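Local coordinates for protein peptidoglycan D,D-transpeptidase PbpA (Mycobacterium tuberculosis, PDB 3UN7) that probably cross-links the peptidoglycan of the cell wall as a serine D,D-transpeptidase, and takes part in the regulation of cell length, at residues N320-A328 with F417-A428. Residues are numbered along the deposited sequence; the frame is centred on the assembly and turned at random.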
ATOM      1  N   ASN A 320       2.580  -4.521  -1.491  1.00 27.78           N
ATOM      2  CA  ASN A 320       1.712  -5.630  -1.084  1.00 28.77           C
ATOM      3  C   ASN A 320       0.312  -5.522  -1.723  1.00 28.52           C
ATOM      4  O   ASN A 320      -0.234  -6.537  -2.141  1.00 29.99           O
ATOM      5  CB  ASN A 320       1.656  -5.804   0.445  1.00 28.64           C
ATOM      6  CG  ASN A 320       1.923  -7.256   0.894  1.00 30.41           C
ATOM      7  OD1 ASN A 320       1.991  -8.174   0.078  1.00 30.30           O
ATOM      8  ND2 ASN A 320       2.055  -7.458   2.206  1.00 31.92           N
ATOM      9  N   ALA A 321      -0.259  -4.318  -1.824  1.00 28.33           N
ATOM     10  CA  ALA A 321      -1.523  -4.120  -2.576  1.00 28.86           C
ATOM     11  C   ALA A 321      -1.360  -4.538  -4.027  1.00 29.03           C
ATOM     12  O   ALA A 321      -2.276  -5.119  -4.612  1.00 28.14           O
ATOM     13  CB  ALA A 321      -2.014  -2.653  -2.513  1.00 28.11           C
ATOM     14  N   GLU A 322      -0.186  -4.236  -4.589  1.00 29.43           N
ATOM     15  CA  GLU A 322       0.142  -4.550  -5.983  1.00 32.12           C
ATOM     16  C   GLU A 322       0.192  -6.072  -6.255  1.00 31.00           C
ATOM     17  O   GLU A 322      -0.244  -6.537  -7.319  1.00 31.13           O
ATOM     18  CB  GLU A 322       1.487  -3.904  -6.358  1.00 32.09           C
ATOM     19  CG  GLU A 322       1.449  -3.012  -7.610  1.00 36.95           C
ATOM     20  CD  GLU A 322       2.741  -2.209  -7.822  1.00 37.38           C
ATOM     21  OE1 GLU A 322       3.185  -1.536  -6.861  1.00 43.51           O
ATOM     22  OE2 GLU A 322       3.310  -2.242  -8.944  1.00 42.79           O
ATOM     23  N   ILE A 323       0.740  -6.837  -5.313  1.00 30.03           N
ATOM     24  CA  ILE A 323       0.712  -8.319  -5.416  1.00 30.27           C
ATOM     25  C   ILE A 323      -0.728  -8.800  -5.519  1.00 29.71           C
ATOM     26  O   ILE A 323      -1.075  -9.581  -6.416  1.00 30.50           O
ATOM     27  CB  ILE A 323       1.433  -8.996  -4.231  1.00 30.15           C
ATOM     28  CG1 ILE A 323       2.937  -8.743  -4.320  1.00 30.14           C
ATOM     29  CG2 ILE A 323       1.187 -10.511  -4.210  1.00 32.25           C
ATOM     30  CD1 ILE A 323       3.659  -8.927  -2.997  1.00 29.42           C
ATOM     31  N   ALA A 324      -1.578  -8.303  -4.620  1.00 29.10           N
ATOM     32  CA  ALA A 324      -2.995  -8.650  -4.634  1.00 29.32           C
ATOM     33  C   ALA A 324      -3.675  -8.193  -5.950  1.00 29.20           C
ATOM     34  O   ALA A 324      -4.463  -8.940  -6.541  1.00 29.08           O
ATOM     35  CB  ALA A 324      -3.706  -8.061  -3.393  1.00 28.52           C
ATOM     36  N   ALA A 325      -3.363  -6.972  -6.401  1.00 29.10           N
ATOM     37  CA  ALA A 325      -3.929  -6.416  -7.650  1.00 28.82           C
ATOM     38  C   ALA A 325      -3.495  -7.227  -8.882  1.00 29.75           C
ATOM     39  O   ALA A 325      -4.274  -7.466  -9.793  1.00 29.63           O
ATOM     40  CB  ALA A 325      -3.500  -4.957  -7.817  1.00 28.92           C
ATOM     41  N   THR A 326      -2.231  -7.625  -8.897  1.00 29.63           N
ATOM     42  CA  THR A 326      -1.681  -8.479  -9.957  1.00 30.69           C
ATOM     43  C   THR A 326      -2.417  -9.824 -10.085  1.00 31.04           C
ATOM     44  O   THR A 326      -2.838 -10.202 -11.180  1.00 31.97           O
ATOM     45  CB  THR A 326      -0.149  -8.667  -9.749  1.00 30.80           C
ATOM     46  OG1 THR A 326       0.480  -7.381  -9.859  1.00 30.30           O
ATOM     47  CG2 THR A 326       0.473  -9.598 -10.798  1.00 30.90           C
ATOM     48  N   ILE A 327      -2.575 -10.530  -8.972  1.00 30.77           N
ATOM     49  CA  ILE A 327      -3.348 -11.771  -8.941  1.00 31.00           C
ATOM     50  C   ILE A 327      -4.773 -11.480  -9.421  1.00 31.28           C
ATOM     51  O   ILE A 327      -5.268 -12.154 -10.315  1.00 30.90           O
ATOM     52  CB  ILE A 327      -3.300 -12.422  -7.537  1.00 30.79           C
ATOM     53  CG1 ILE A 327      -1.860 -12.853  -7.225  1.00 31.04           C
ATOM     54  CG2 ILE A 327      -4.196 -13.662  -7.451  1.00 32.70           C
ATOM     55  CD1 ILE A 327      -1.556 -13.001  -5.730  1.00 31.57           C
ATOM     56  N   ALA A 328      -5.385 -10.430  -8.868  1.00 30.54           N
ATOM     57  CA  ALA A 328      -6.747 -10.014  -9.221  1.00 31.68           C
ATOM     58  C   ALA A 328      -6.926  -9.791 -10.721  1.00 32.66           C
ATOM     59  O   ALA A 328      -7.965 -10.127 -11.302  1.00 33.89           O
ATOM     60  CB  ALA A 328      -7.107  -8.737  -8.452  1.00 30.95           C
ATOM     61  N   PHE A 417      -8.536  -8.808  -2.515  1.00 30.82           N
ATOM     62  CA  PHE A 417      -9.234  -8.255  -3.664  1.00 30.95           C
ATOM     63  C   PHE A 417     -10.651  -8.804  -3.758  1.00 31.89           C
ATOM     64  O   PHE A 417     -10.962  -9.837  -3.174  1.00 31.94           O
ATOM     65  CB  PHE A 417      -8.425  -8.427  -4.961  1.00 30.20           C
ATOM     66  CG  PHE A 417      -8.124  -9.846  -5.326  1.00 30.76           C
ATOM     67  CD1 PHE A 417      -8.988 -10.558  -6.158  1.00 30.51           C
ATOM     68  CD2 PHE A 417      -6.943 -10.464  -4.887  1.00 27.95           C
ATOM     69  CE1 PHE A 417      -8.690 -11.875  -6.530  1.00 29.84           C
ATOM     70  CE2 PHE A 417      -6.641 -11.774  -5.259  1.00 28.08           C
ATOM     71  CZ  PHE A 417      -7.517 -12.479  -6.082  1.00 28.70           C
ATOM     72  N   ALA A 418     -11.515  -8.086  -4.468  1.00 32.74           N
ATOM     73  CA  ALA A 418     -12.928  -8.415  -4.521  1.00 33.97           C
ATOM     74  C   ALA A 418     -13.593  -7.638  -5.661  1.00 34.89           C
ATOM     75  O   ALA A 418     -13.074  -6.609  -6.062  1.00 35.35           O
ATOM     76  CB  ALA A 418     -13.600  -8.061  -3.179  1.00 33.54           C
ATOM     77  N   PRO A 419     -14.718  -8.151  -6.217  1.00 36.19           N
ATOM     78  CA  PRO A 419     -15.238  -9.502  -6.012  1.00 37.17           C
ATOM     79  C   PRO A 419     -14.221 -10.468  -6.576  1.00 37.35           C
ATOM     80  O   PRO A 419     -13.607 -10.169  -7.606  1.00 37.74           O
ATOM     81  CB  PRO A 419     -16.512  -9.529  -6.873  1.00 38.15           C
ATOM     82  CG  PRO A 419     -16.887  -8.105  -7.054  1.00 37.57           C
ATOM     83  CD  PRO A 419     -15.578  -7.377  -7.129  1.00 36.54           C
ATOM     84  N   ALA A 420     -14.012 -11.603  -5.918  1.00 37.28           N
ATOM     85  CA  ALA A 420     -12.890 -12.458  -6.268  1.00 37.20           C
ATOM     86  C   ALA A 420     -12.910 -12.924  -7.719  1.00 37.96           C
ATOM     87  O   ALA A 420     -11.852 -13.146  -8.312  1.00 37.66           O
ATOM     88  CB  ALA A 420     -12.806 -13.663  -5.323  1.00 37.37           C
ATOM     89  N   GLN A 421     -14.104 -13.074  -8.285  1.00 39.04           N
ATOM     90  CA  GLN A 421     -14.237 -13.654  -9.629  1.00 39.67           C
ATOM     91  C   GLN A 421     -14.149 -12.637 -10.762  1.00 39.58           C
ATOM     92  O   GLN A 421     -13.952 -13.021 -11.921  1.00 40.37           O
ATOM     93  CB  GLN A 421     -15.516 -14.469  -9.752  1.00 40.86           C
ATOM     94  CG  GLN A 421     -15.390 -15.857  -9.184  1.00 42.47           C
ATOM     95  CD  GLN A 421     -16.685 -16.622  -9.216  1.00 46.01           C
ATOM     96  OE1 GLN A 421     -17.340 -16.787  -8.190  1.00 49.87           O
ATOM     97  NE2 GLN A 421     -17.063 -17.107 -10.390  1.00 47.05           N
ATOM     98  N   ALA A 422     -14.277 -11.356 -10.419  1.00 37.84           N
ATOM     99  CA  ALA A 422     -14.150 -10.255 -11.385  1.00 37.77           C
ATOM    100  C   ALA A 422     -13.789  -8.982 -10.612  1.00 36.37           C
ATOM    101  O   ALA A 422     -14.630  -8.123 -10.426  1.00 36.30           O
ATOM    102  CB  ALA A 422     -15.455 -10.080 -12.152  1.00 38.67           C
ATOM    103  N   PRO A 423     -12.542  -8.902 -10.101  1.00 35.36           N
ATOM    104  CA  PRO A 423     -12.146  -7.883  -9.118  1.00 34.80           C
ATOM    105  C   PRO A 423     -12.221  -6.424  -9.573  1.00 34.57           C
ATOM    106  O   PRO A 423     -11.922  -6.107 -10.729  1.00 35.08           O
ATOM    107  CB  PRO A 423     -10.704  -8.266  -8.775  1.00 34.04           C
ATOM    108  CG  PRO A 423     -10.591  -9.724  -9.170  1.00 34.78           C
ATOM    109  CD  PRO A 423     -11.443  -9.845 -10.382  1.00 35.23           C
ATOM    110  N   LYS A 424     -12.609  -5.550  -8.647  1.00 33.64           N
ATOM    111  CA  LYS A 424     -12.714  -4.112  -8.922  1.00 33.75           C
ATOM    112  C   LYS A 424     -11.834  -3.296  -7.987  1.00 32.04           C
ATOM    113  O   LYS A 424     -11.576  -2.116  -8.223  1.00 31.58           O
ATOM    114  CB  LYS A 424     -14.175  -3.658  -8.823  1.00 34.98           C
ATOM    115  CG  LYS A 424     -14.991  -4.152 -10.001  1.00 37.85           C
ATOM    116  CD  LYS A 424     -16.261  -4.842  -9.545  1.00 43.85           C
ATOM    117  CE  LYS A 424     -16.970  -5.577 -10.709  1.00 46.33           C
ATOM    118  NZ  LYS A 424     -17.287  -7.013 -10.365  1.00 46.80           N
ATOM    119  N   VAL A 425     -11.343  -3.951  -6.945  1.00 30.95           N
ATOM    120  CA  VAL A 425     -10.524  -3.294  -5.956  1.00 29.38           C
ATOM    121  C   VAL A 425      -9.564  -4.321  -5.346  1.00 29.05           C
ATOM    122  O   VAL A 425      -9.903  -5.501  -5.191  1.00 29.66           O
ATOM    123  CB  VAL A 425     -11.408  -2.581  -4.887  1.00 29.62           C
ATOM    124  CG1 VAL A 425     -12.347  -3.583  -4.158  1.00 30.61           C
ATOM    125  CG2 VAL A 425     -10.581  -1.738  -3.911  1.00 28.10           C
ATOM    126  N   ALA A 426      -8.364  -3.867  -5.032  1.00 27.73           N
ATOM    127  CA  ALA A 426      -7.397  -4.654  -4.286  1.00 27.56           C
ATOM    128  C   ALA A 426      -6.908  -3.760  -3.157  1.00 27.17           C
ATOM    129  O   ALA A 426      -6.768  -2.557  -3.357  1.00 26.98           O
ATOM    130  CB  ALA A 426      -6.265  -5.040  -5.179  1.00 27.19           C
ATOM    131  N   VAL A 427      -6.644  -4.333  -1.988  1.00 27.60           N
ATOM    132  CA  VAL A 427      -6.259  -3.540  -0.822  1.00 28.00           C
ATOM    133  C   VAL A 427      -5.069  -4.149  -0.103  1.00 28.07           C
ATOM    134  O   VAL A 427      -4.822  -5.358  -0.188  1.00 28.57           O
ATOM    135  CB  VAL A 427      -7.429  -3.327   0.200  1.00 28.14           C
ATOM    136  CG1 VAL A 427      -8.624  -2.660  -0.474  1.00 29.18           C
ATOM    137  CG2 VAL A 427      -7.868  -4.676   0.878  1.00 27.40           C
ATOM    138  N   ALA A 428      -4.314  -3.295   0.572  1.00 27.68           N
ATOM    139  CA  ALA A 428      -3.362  -3.750   1.579  1.00 27.63           C
ATOM    140  C   ALA A 428      -3.552  -2.910   2.807  1.00 27.81           C
ATOM    141  O   ALA A 428      -3.638  -1.678   2.717  1.00 27.37           O
ATOM    142  CB  ALA A 428      -1.937  -3.633   1.101  1.00 27.12           C
TER
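F417 reaches from the end of its strand to the last turn of helix 317-328, its flat ring offering A328 a broad apolar face. The CB of F417 already meets the methyl of A328. CG stands between the backbone N and the carbonyl carbon (chi1 60°), which directs the ring at the helix. A328 CB sits 3.7 Å from the ring centroid, a CH-pi contact 25° off the normal, displaced toward CG and CD1; CE1 nears A328 CA. CD2 comes 3.3 Å from A324 O, a carbonyl already engaged by A328 N. At the tip, CZ and CE2 meet I327 CG2, CZ at 3.8 Å, the side chains crossing at about a right angle.

The compact ring of P423 packs on the same methyl, CB 3.6 Å from A328 CB, and on the carbonyl, CG 3.4 Å from A328 O. Nearer N320, alanines meet: A426 CB is 3.8 Å from A325 CB, and A428 CB 3.4 Å from A321 N. Such small side chains let the axes of 320-328 and 425-428 approach to 6.7 Å, roughly antiparallel (151°). N320 ND2 bonds T194 OG1, beside the probable acyl-ester serine S193.

A418 O accepts from both K424 N and V425 N, a classic beta bulge. Helix 317-328 thus seats on the antiparallel sheet beside helix 364-379, which borders F417 and I327; helix 446-458 packs on the other side, where A418, V425 and V427 point.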